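Local coordinates for protein aminotransferase (Neisseria meningitidis Z2491, PDB 3JTX) that probably transfers amino groups between amino acids and 2-oxo acids, using pyridoxal phosphate held on a lysine as a Schiff base, at residues 156-161 / 191-196; 76-81 / 210-215; 53-58 / 282-287. All coordinates share one frame; numbering follows the deposited sequence.

The three contacts belong to one chain of a two-chain assembly with a pyridoxal-phosphate aminotransferase fold. They are nested along the sequence: interaction 3 encloses interaction 2, which encloses interaction 1. Interactions 1 and 3 lie on opposite sides of the chain's centre, about 42 Å apart between their own centres. Interaction 2 is about 25 Å from interaction 1 and about 22 Å from interaction 3, centre to centre. The turn following helix 46-54 serves interaction 3, and the next helix, 69-82, serves interaction 2. Glu70 of that helix also reaches Arg284 of interaction 3. Interaction 2 involves a cofactor-binding loop, and interaction 3 lies next to the second subunit.

Interaction 1 of 3, residues 156-161 / 191-196; sequences PDWRSI and KEVFDL
Trp158 and Val193 mark the closest approach of the two backbones, with their CA atoms 8.1 Å apart. The 3-10 turn 158-160 meets one side of helix 187-200, a helix of the large alpha/beta domain of the aminotransferase fold. No direct hydrogen bond crosses the gap, and the indole of Trp158 fills it. Its CG lies anti to the carbonyl carbon (chi1 -55°), which turns the ring toward the helix.

Three helix residues meet this ring in different ways. Val193 is modelled in two conformers; in one, CG2 lies over one face, 4.0 Å from Trp158 CZ2, so this contact is less certain. Pro156 CB covers the opposite face from within the loop. Leu196 comes in obliquely, with CD1 3.7 Å from Trp158 CB. Glu192 is extended and brings its carboxylate to the ring edge, with CD 3.7 Å from Trp158 CD1. The carboxylate plane is turned 79° from the ring.

Trp166 of helix 163-167 packs on both Trp158 and Leu196, and Ala147 of strand 143-148 also touches Trp158. Ser160 OG donates to Asp157 O at 2.7 Å and ties the turn together. Beside the exposed Glu192 one water links the segments. It accepts from Trp158 N at 3.1 Å and donates to Glu192 OE2 at 2.7 Å.

Interaction 2 of 3, residues 76-81 / 210-215; sequences ANWLKR and YSEIYF
Trp78 reaches from helix 69-82 to Glu212, and the edge of its six-membered ring makes the close part of the contact. Trp78 CZ2 lies 3.5 Å from Glu212 OE2. No direct hydrogen bond forms; a ring C-H edge meets a carboxylate oxygen, which is probably mildly favourable electrostatically. Ser211 OG is also near the ring plane, but looser, 4.1 Å from Trp78 CH2. With CG anti to the backbone N (chi1 179°), the indole extends away from the helix and its CZ2-CH2 edge faces Glu212. The carboxylate stands 79° from the ring plane.

Ser211 OG donates to the anti lone pair of Glu212 OE2 at 2.7 Å, and Arg82 NE makes a salt bridge to the same oxygen. Ser211 and Glu212 are the middle residues of a type I beta turn, Tyr210 to Ile213, after strand 203-207. In this fold type I aminotransferase the turn begins beside the cofactor: Tyr210 OH hydrogen-bonds O3 of the pyridoxal-lysine at position 245.

The looser side is at OE1, where a water in the indole plane accepts from Trp78 NE1 at 3.0 Å and donates to Glu212 OE1 at 2.7 Å. Arg81 NE hydrogen-bonds a glycerol, probably from the crystallisation liquor.

Interaction 3 of 3, residues 53-58 / 282-287; sequences TASLHE and VQRASI
A side-on salt bridge between Glu58 and Arg284 joins the 3-10 turn after helix 46-54 to helix 280-291. The guanidinium offers its NE edge to the carboxylate. Arg284 NE donates to Glu58 OE1 at 2.9 Å, and Arg284 NH2 donates to Glu58 OE2 at 3.0 Å. Both oxygens use their syn lone pairs, each facing the side of the other oxygen. The NH2 bond is the straighter, with an N-H...O angle of 169°. OE2 is in the guanidinium plane, while OE1 is tilted out of it by 18°. The two flat groups are nearly coplanar, although the side chains that carry them cross at about a right angle. With two bonds, neither group can turn easily against the other.

The arginine chain bends at its second torsion (chi2 -83°). This bend brings the guanidinium round to Glu58 while the start of the chain rests on Ser55. Ser55 OG is 3.5 Å from Arg284 CB, and Ser55 CB is 3.6 Å from Arg284 CG. Ser55 OG is hydrogen-bonded back to helix 46-54, to the carbonyl oxygens of Ala51 and Leu52.

In this aminotransferase of the fold type I family, the contact lies next to the subunit interface. Thr53 OG1 hydrogen-bonds Thr53 OG1 of the second subunit, and Leu56 packs on Thr53 of that subunit. Arg284 also has a second acidic partner, since NH1 forms a salt bridge with Glu70 OE2 of helix 69-82. The guanidinium thus bridges two carboxylates. On helix 280-291, Val282 O accepts from both Ser286 N, at 2.9 Å, and Ser286 OG, at 2.6 Å. The two donors approach from opposite faces of the carbonyl plane.

Interaction 1 of 3, residues 156-161 / 191-196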
loop_
_atom_site.group_PDB
_atom_site.type_symbol
_atom_site.label_atom_id
_atom_site.label_comp_id
_atom_site.label_asym_id
_atom_site.label_seq_id
_atom_site.Cartn_x
_atom_site.Cartn_y
_atom_site.Cartn_z
ATOM N N PRO A 156 -18.141 22.302 -9.250
ATOM C CA PRO A 156 -16.996 22.679 -10.095
ATOM C C PRO A 156 -17.384 23.461 -11.347
ATOM O O PRO A 156 -18.360 23.116 -11.996
ATOM C CB PRO A 156 -16.390 21.329 -10.507
ATOM C CG PRO A 156 -17.006 20.308 -9.609
ATOM C CD PRO A 156 -18.335 20.842 -9.211
ATOM N N ASP A 157 -16.607 24.496 -11.673
ATOM C CA ASP A 157 -16.811 25.302 -12.875
ATOM C C ASP A 157 -15.934 24.781 -14.010
ATOM O O ASP A 157 -14.793 25.214 -14.201
ATOM C CB ASP A 157 -16.502 26.776 -12.595
ATOM C CG ASP A 157 -16.880 27.688 -13.750
ATOM O OD1 ASP A 157 -17.258 27.194 -14.830
ATOM O OD2 ASP A 157 -16.806 28.916 -13.572
ATOM N N TRP A 158 -16.489 23.855 -14.778
ATOM C CA TRP A 158 -15.722 23.157 -15.811
ATOM C C TRP A 158 -15.334 24.042 -16.997
ATOM O O TRP A 158 -14.366 23.736 -17.684
ATOM C CB TRP A 158 -16.493 21.952 -16.334
ATOM C CG TRP A 158 -16.944 20.976 -15.285
ATOM C CD1 TRP A 158 -18.223 20.735 -14.904
ATOM C CD2 TRP A 158 -16.120 20.097 -14.501
ATOM N NE1 TRP A 158 -18.255 19.773 -13.922
ATOM C CE2 TRP A 158 -16.977 19.356 -13.668
ATOM C CE3 TRP A 158 -14.745 19.864 -14.429
ATOM C CZ2 TRP A 158 -16.506 18.400 -12.762
ATOM C CZ3 TRP A 158 -14.278 18.903 -13.535
ATOM C CH2 TRP A 158 -15.158 18.190 -12.713
ATOM N N ARG A 159 -16.053 25.144 -17.223
ATOM C CA ARG A 159 -15.837 25.938 -18.432
ATOM C C ARG A 159 -14.570 26.789 -18.341
ATOM O O ARG A 159 -14.097 27.289 -19.353
ATOM C CB ARG A 159 -17.067 26.793 -18.771
ATOM C CG ARG A 159 -17.187 28.090 -17.986
ATOM C CD ARG A 159 -18.527 28.782 -18.237
ATOM N NE ARG A 159 -18.738 29.873 -17.283
ATOM C CZ ARG A 159 -19.180 29.731 -16.032
ATOM N NH1 ARG A 159 -19.486 28.534 -15.547
ATOM N NH2 ARG A 159 -19.327 30.802 -15.259
ATOM N N SER A 160 -14.019 26.935 -17.138
ATOM C CA SER A 160 -12.709 27.563 -16.956
ATOM C C SER A 160 -11.554 26.696 -17.474
ATOM O O SER A 160 -10.424 27.176 -17.576
ATOM C CB SER A 160 -12.474 27.859 -15.476
ATOM O OG SER A 160 -12.579 26.676 -14.694
ATOM N N ILE A 161 -11.816 25.428 -17.785
ATOM C CA ILE A 161 -10.803 24.573 -18.388
ATOM C C ILE A 161 -10.914 24.745 -19.907
ATOM O O ILE A 161 -11.993 24.597 -20.464
ATOM C CB ILE A 161 -10.987 23.082 -17.998
ATOM C CG1 ILE A 161 -11.084 22.898 -16.473
ATOM C CG2 ILE A 161 -9.864 22.233 -18.591
ATOM C CD1 ILE A 161 -9.841 23.227 -15.724
ATOM N N LYS A 191 -24.609 15.057 -15.017
ATOM C CA LYS A 191 -24.873 15.108 -16.445
ATOM C C LYS A 191 -23.822 15.940 -17.185
ATOM O O LYS A 191 -23.359 15.553 -18.253
ATOM C CB LYS A 191 -26.275 15.651 -16.743
ATOM C CG LYS A 191 -26.494 15.830 -18.253
ATOM C CD LYS A 191 -27.896 16.198 -18.636
ATOM C CE LYS A 191 -27.973 16.510 -20.147
ATOM N NZ LYS A 191 -27.674 15.277 -20.959
ATOM N N GLU A 192 -23.461 17.087 -16.630
ATOM C CA GLU A 192 -22.453 17.935 -17.259
ATOM C C GLU A 192 -21.106 17.227 -17.432
ATOM O O GLU A 192 -20.521 17.265 -18.523
ATOM C CB GLU A 192 -22.268 19.229 -16.473
ATOM C CG GLU A 192 -21.430 20.259 -17.207
ATOM C CD GLU A 192 -21.413 21.633 -16.545
ATOM O OE1 GLU A 192 -21.837 21.771 -15.373
ATOM O OE2 GLU A 192 -20.936 22.578 -17.212
ATOM N N VAL A 193 -20.618 16.585 -16.371
ATOM C CA VAL A 193 -19.320 15.935 -16.462
ATOM C C VAL A 193 -19.395 14.695 -17.364
ATOM O O VAL A 193 -18.441 14.409 -18.092
ATOM C CB VAL A 193 -18.684 15.650 -15.075
ATOM C CG1 VAL A 193 -19.408 14.533 -14.323
ATOM C CG2 VAL A 193 -17.182 15.344 -15.245
ATOM N N PHE A 194 -20.534 14.001 -17.362
ATOM C CA PHE A 194 -20.728 12.870 -18.256
ATOM C C PHE A 194 -20.689 13.322 -19.727
ATOM O O PHE A 194 -20.093 12.648 -20.571
ATOM C CB PHE A 194 -22.047 12.135 -17.962
ATOM C CG PHE A 194 -22.051 11.326 -16.672
ATOM C CD1 PHE A 194 -20.900 10.706 -16.185
ATOM C CD2 PHE A 194 -23.239 11.134 -15.976
ATOM C CE1 PHE A 194 -20.935 9.963 -15.029
ATOM C CE2 PHE A 194 -23.269 10.393 -14.813
ATOM C CZ PHE A 194 -22.137 9.808 -14.342
ATOM N N ASP A 195 -21.330 14.444 -20.035
ATOM C CA ASP A 195 -21.308 14.966 -21.392
ATOM C C ASP A 195 -19.870 15.348 -21.795
ATOM O O ASP A 195 -19.448 15.072 -22.921
ATOM C CB ASP A 195 -22.272 16.143 -21.543
ATOM C CG ASP A 195 -23.767 15.713 -21.494
ATOM O OD1 ASP A 195 -24.089 14.543 -21.758
ATOM O OD2 ASP A 195 -24.628 16.549 -21.194
ATOM N N LEU A 196 -19.121 15.963 -20.882
ATOM C CA LEU A 196 -17.700 16.248 -21.129
ATOM C C LEU A 196 -16.897 14.960 -21.361
ATOM O O LEU A 196 -16.041 14.897 -22.249
ATOM C CB LEU A 196 -17.098 17.086 -19.992
ATOM C CG LEU A 196 -17.452 18.582 -20.016
ATOM C CD1 LEU A 196 -17.207 19.195 -18.673
ATOM C CD2 LEU A 196 -16.669 19.325 -21.110
HETATM O O HOH W 1 -19.530 24.176 -15.482
#

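Interaction 2 of 3, residues 76-81 / 210-215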
loop_
_atom_site.group_PDB
_atom_site.type_symbol
_atom_site.label_atom_id
_atom_site.label_comp_id
_atom_site.label_asym_id
_atom_site.label_seq_id
_atom_site.Cartn_x
_atom_site.Cartn_y
_atom_site.Cartn_z
ATOM N N ALA A 76 -20.782 -5.337 -2.699
ATOM C CA ALA A 76 -21.890 -5.366 -3.679
ATOM C C ALA A 76 -23.251 -5.271 -2.989
ATOM O O ALA A 76 -24.141 -4.530 -3.432
ATOM C CB ALA A 76 -21.812 -6.614 -4.531
ATOM N N ASN A 77 -23.414 -6.027 -1.902
ATOM C CA ASN A 77 -24.645 -6.003 -1.124
ATOM C C ASN A 77 -24.899 -4.635 -0.492
ATOM O O ASN A 77 -26.023 -4.141 -0.524
ATOM C CB ASN A 77 -24.624 -7.066 -0.030
ATOM C CG ASN A 77 -24.679 -8.485 -0.578
ATOM O OD1 ASN A 77 -25.053 -8.707 -1.729
ATOM N ND2 ASN A 77 -24.287 -9.453 0.249
ATOM N N TRP A 78 -23.855 -4.035 0.078
ATOM C CA TRP A 78 -23.943 -2.684 0.630
ATOM C C TRP A 78 -24.382 -1.646 -0.415
ATOM O O TRP A 78 -25.269 -0.826 -0.148
ATOM C CB TRP A 78 -22.614 -2.236 1.252
ATOM C CG TRP A 78 -22.712 -0.846 1.795
ATOM C CD1 TRP A 78 -23.301 -0.460 2.972
ATOM C CD2 TRP A 78 -22.251 0.354 1.166
ATOM N NE1 TRP A 78 -23.221 0.899 3.113
ATOM C CE2 TRP A 78 -22.581 1.425 2.020
ATOM C CE3 TRP A 78 -21.586 0.623 -0.028
ATOM C CZ2 TRP A 78 -22.272 2.756 1.710
ATOM C CZ3 TRP A 78 -21.264 1.942 -0.332
ATOM C CH2 TRP A 78 -21.611 2.991 0.534
ATOM N N LEU A 79 -23.774 -1.700 -1.600
ATOM C CA LEU A 79 -24.124 -0.788 -2.700
ATOM C C LEU A 79 -25.607 -0.894 -3.091
ATOM O O LEU A 79 -26.254 0.110 -3.375
ATOM C CB LEU A 79 -23.258 -1.070 -3.940
ATOM C CG LEU A 79 -21.782 -0.640 -3.878
ATOM C CD1 LEU A 79 -20.999 -1.302 -4.997
ATOM C CD2 LEU A 79 -21.607 0.891 -3.945
ATOM N N LYS A 80 -26.117 -2.120 -3.151
ATOM C CA LYS A 80 -27.520 -2.345 -3.501
ATOM C C LYS A 80 -28.458 -1.753 -2.454
ATOM O O LYS A 80 -29.493 -1.163 -2.808
ATOM C CB LYS A 80 -27.819 -3.837 -3.675
ATOM C CG LYS A 80 -29.157 -4.072 -4.360
ATOM C CD LYS A 80 -29.389 -5.532 -4.754
ATOM C CE LYS A 80 -30.758 -5.677 -5.412
ATOM N NZ LYS A 80 -31.169 -7.108 -5.540
ATOM N N ARG A 81 -28.107 -1.925 -1.177
ATOM C CA ARG A 81 -28.885 -1.339 -0.083
ATOM C C ARG A 81 -28.821 0.178 -0.095
ATOM O O ARG A 81 -29.818 0.852 0.143
ATOM C CB ARG A 81 -28.383 -1.844 1.271
ATOM C CG ARG A 81 -28.710 -3.315 1.554
ATOM C CD ARG A 81 -28.604 -3.651 3.047
ATOM N NE ARG A 81 -27.371 -3.179 3.677
ATOM C CZ ARG A 81 -26.191 -3.791 3.595
ATOM N NH1 ARG A 81 -26.064 -4.916 2.895
ATOM N NH2 ARG A 81 -25.134 -3.283 4.217
ATOM N N TYR A 210 -17.258 10.468 2.164
ATOM C CA TYR A 210 -18.235 11.101 3.098
ATOM C C TYR A 210 -19.686 10.705 2.816
ATOM O O TYR A 210 -20.608 11.280 3.398
ATOM C CB TYR A 210 -18.093 12.635 3.111
ATOM C CG TYR A 210 -16.763 13.083 3.670
ATOM C CD1 TYR A 210 -16.576 13.238 5.044
ATOM C CD2 TYR A 210 -15.673 13.315 2.825
ATOM C CE1 TYR A 210 -15.343 13.633 5.558
ATOM C CE2 TYR A 210 -14.436 13.698 3.332
ATOM C CZ TYR A 210 -14.275 13.859 4.694
ATOM O OH TYR A 210 -13.055 14.246 5.200
ATOM N N SER A 211 -19.910 9.721 1.944
ATOM C CA SER A 211 -21.281 9.383 1.512
ATOM C C SER A 211 -22.266 9.105 2.655
ATOM O O SER A 211 -23.489 9.269 2.475
ATOM C CB SER A 211 -21.275 8.163 0.581
ATOM O OG SER A 211 -20.959 6.986 1.295
ATOM N N GLU A 212 -21.759 8.652 3.806
ATOM C CA GLU A 212 -22.634 8.262 4.923
ATOM C C GLU A 212 -22.789 9.323 5.993
ATOM O O GLU A 212 -23.534 9.116 6.935
ATOM C CB GLU A 212 -22.145 6.962 5.574
ATOM C CG GLU A 212 -21.990 5.827 4.583
ATOM C CD GLU A 212 -23.224 5.691 3.738
ATOM O OE1 GLU A 212 -24.266 5.319 4.308
ATOM O OE2 GLU A 212 -23.170 6.022 2.531
ATOM N N ILE A 213 -22.096 10.453 5.858
ATOM C CA ILE A 213 -22.233 11.542 6.821
ATOM C C ILE A 213 -23.182 12.582 6.218
ATOM O O ILE A 213 -22.766 13.435 5.420
ATOM C CB ILE A 213 -20.860 12.169 7.201
ATOM C CG1 ILE A 213 -19.826 11.077 7.569
ATOM C CG2 ILE A 213 -21.038 13.151 8.327
ATOM C CD1 ILE A 213 -20.242 10.126 8.658
ATOM N N TYR A 214 -24.459 12.474 6.599
ATOM C CA TYR A 214 -25.531 13.301 6.047
ATOM C C TYR A 214 -26.642 13.509 7.070
ATOM O O TYR A 214 -26.622 12.917 8.147
ATOM C CB TYR A 214 -26.102 12.681 4.752
ATOM C CG TYR A 214 -26.709 11.287 4.898
ATOM C CD1 TYR A 214 -28.010 11.112 5.360
ATOM C CD2 TYR A 214 -25.989 10.153 4.549
ATOM C CE1 TYR A 214 -28.573 9.836 5.488
ATOM C CE2 TYR A 214 -26.533 8.873 4.680
ATOM C CZ TYR A 214 -27.836 8.725 5.151
ATOM O OH TYR A 214 -28.408 7.468 5.278
ATOM N N PHE A 215 -27.619 14.335 6.708
ATOM C CA PHE A 215 -28.636 14.811 7.630
ATOM C C PHE A 215 -30.044 14.449 7.189
ATOM O O PHE A 215 -30.310 14.259 5.999
ATOM C CB PHE A 215 -28.496 16.335 7.781
ATOM C CG PHE A 215 -27.070 16.773 7.920
ATOM C CD1 PHE A 215 -26.338 16.423 9.046
ATOM C CD2 PHE A 215 -26.438 17.463 6.899
ATOM C CE1 PHE A 215 -24.999 16.766 9.165
ATOM C CE2 PHE A 215 -25.102 17.809 7.009
ATOM C CZ PHE A 215 -24.378 17.462 8.142
HETATM O O HOH W 2 -23.791 2.830 5.302
#

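Interaction 3 of 3, residues 53-58 / 282-287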
loop_
_atom_site.group_PDB
_atom_site.type_symbol
_atom_site.label_atom_id
_atom_site.label_comp_id
_atom_site.label_asym_id
_atom_site.label_seq_id
_atom_site.Cartn_x
_atom_site.Cartn_y
_atom_site.Cartn_z
ATOM N N THR A 53 -10.666 -9.737 15.773
ATOM C CA THR A 53 -10.131 -10.676 16.772
ATOM C C THR A 53 -10.461 -12.141 16.488
ATOM O O THR A 53 -9.587 -13.024 16.632
ATOM C CB THR A 53 -10.583 -10.295 18.197
ATOM O OG1 THR A 53 -9.913 -9.092 18.571
ATOM C CG2 THR A 53 -10.253 -11.387 19.238
ATOM N N ALA A 54 -11.708 -12.401 16.088
ATOM C CA ALA A 54 -12.177 -13.759 15.838
ATOM C C ALA A 54 -11.415 -14.443 14.697
ATOM O O ALA A 54 -11.365 -15.664 14.636
ATOM C CB ALA A 54 -13.664 -13.758 15.539
ATOM N N SER A 55 -10.800 -13.663 13.812
ATOM C CA SER A 55 -10.198 -14.222 12.608
ATOM C C SER A 55 -8.673 -14.148 12.587
ATOM O O SER A 55 -8.054 -14.409 11.568
ATOM C CB SER A 55 -10.781 -13.510 11.397
ATOM O OG SER A 55 -10.518 -12.124 11.464
ATOM N N LEU A 56 -8.063 -13.813 13.714
ATOM C CA LEU A 56 -6.600 -13.519 13.724
ATOM C C LEU A 56 -5.711 -14.727 13.363
ATOM O O LEU A 56 -4.584 -14.529 12.904
ATOM C CB LEU A 56 -6.158 -12.910 15.067
ATOM C CG LEU A 56 -6.525 -11.441 15.253
ATOM C CD1 LEU A 56 -6.154 -10.986 16.653
ATOM C CD2 LEU A 56 -5.844 -10.548 14.210
ATOM N N HIS A 57 -6.220 -15.952 13.526
ATOM C CA HIS A 57 -5.492 -17.138 13.074
ATOM C C HIS A 57 -5.177 -17.072 11.568
ATOM O O HIS A 57 -4.194 -17.661 11.103
ATOM C CB HIS A 57 -6.250 -18.427 13.432
ATOM C CG HIS A 57 -7.628 -18.515 12.851
ATOM N ND1 HIS A 57 -8.698 -17.792 13.343
ATOM C CD2 HIS A 57 -8.118 -19.266 11.834
ATOM C CE1 HIS A 57 -9.778 -18.080 12.640
ATOM N NE2 HIS A 57 -9.458 -18.984 11.731
ATOM N N GLU A 58 -5.991 -16.337 10.817
ATOM C CA GLU A 58 -5.810 -16.174 9.384
ATOM C C GLU A 58 -4.663 -15.226 8.952
ATOM O O GLU A 58 -4.408 -15.073 7.755
ATOM C CB GLU A 58 -7.127 -15.747 8.734
ATOM C CG GLU A 58 -8.200 -16.827 8.831
ATOM C CD GLU A 58 -9.487 -16.441 8.123
ATOM O OE1 GLU A 58 -10.284 -15.677 8.716
ATOM O OE2 GLU A 58 -9.701 -16.912 6.983
ATOM N N VAL A 282 -8.338 -8.260 8.370
ATOM C CA VAL A 282 -8.887 -6.949 8.006
ATOM C C VAL A 282 -10.068 -7.081 7.031
ATOM O O VAL A 282 -11.064 -6.341 7.145
ATOM C CB VAL A 282 -7.801 -6.031 7.439
ATOM C CG1 VAL A 282 -8.399 -4.718 6.951
ATOM C CG2 VAL A 282 -6.730 -5.771 8.526
ATOM N N GLN A 283 -9.983 -8.037 6.105
ATOM C CA GLN A 283 -11.113 -8.354 5.245
ATOM C C GLN A 283 -12.346 -8.809 6.046
ATOM O O GLN A 283 -13.470 -8.396 5.758
ATOM C CB GLN A 283 -10.759 -9.429 4.221
ATOM C CG GLN A 283 -9.691 -9.015 3.196
ATOM C CD GLN A 283 -9.628 -10.004 2.041
ATOM O OE1 GLN A 283 -10.656 -10.315 1.427
ATOM N NE2 GLN A 283 -8.419 -10.492 1.730
ATOM N N ARG A 284 -12.121 -9.644 7.057
ATOM C CA ARG A 284 -13.215 -10.125 7.902
ATOM C C ARG A 284 -13.877 -8.975 8.690
ATOM O O ARG A 284 -15.106 -8.893 8.780
ATOM C CB ARG A 284 -12.724 -11.204 8.866
ATOM C CG ARG A 284 -12.095 -12.419 8.190
ATOM C CD ARG A 284 -13.102 -13.419 7.714
ATOM N NE ARG A 284 -12.431 -14.546 7.077
ATOM C CZ ARG A 284 -12.926 -15.255 6.071
ATOM N NH1 ARG A 284 -14.129 -14.981 5.564
ATOM N NH2 ARG A 284 -12.207 -16.239 5.554
ATOM N N ALA A 285 -13.048 -8.127 9.285
ATOM C CA ALA A 285 -13.518 -6.954 10.016
ATOM C C ALA A 285 -14.301 -6.037 9.077
ATOM O O ALA A 285 -15.310 -5.442 9.472
ATOM C CB ALA A 285 -12.319 -6.218 10.628
ATOM N N SER A 286 -13.859 -5.957 7.822
ATOM C CA SER A 286 -14.491 -5.099 6.823
ATOM C C SER A 286 -15.847 -5.633 6.375
ATOM O O SER A 286 -16.795 -4.863 6.231
ATOM C CB SER A 286 -13.563 -4.904 5.612
ATOM O OG SER A 286 -12.310 -4.353 6.032
ATOM N N ILE A 287 -15.945 -6.945 6.174
ATOM C CA ILE A 287 -17.240 -7.588 5.907
ATOM C C ILE A 287 -18.234 -7.248 7.024
ATOM O O ILE A 287 -19.365 -6.797 6.760
ATOM C CB ILE A 287 -17.097 -9.123 5.774
ATOM C CG1 ILE A 287 -16.371 -9.490 4.478
ATOM C CG2 ILE A 287 -18.482 -9.804 5.772
ATOM C CD1 ILE A 287 -15.821 -10.932 4.446
#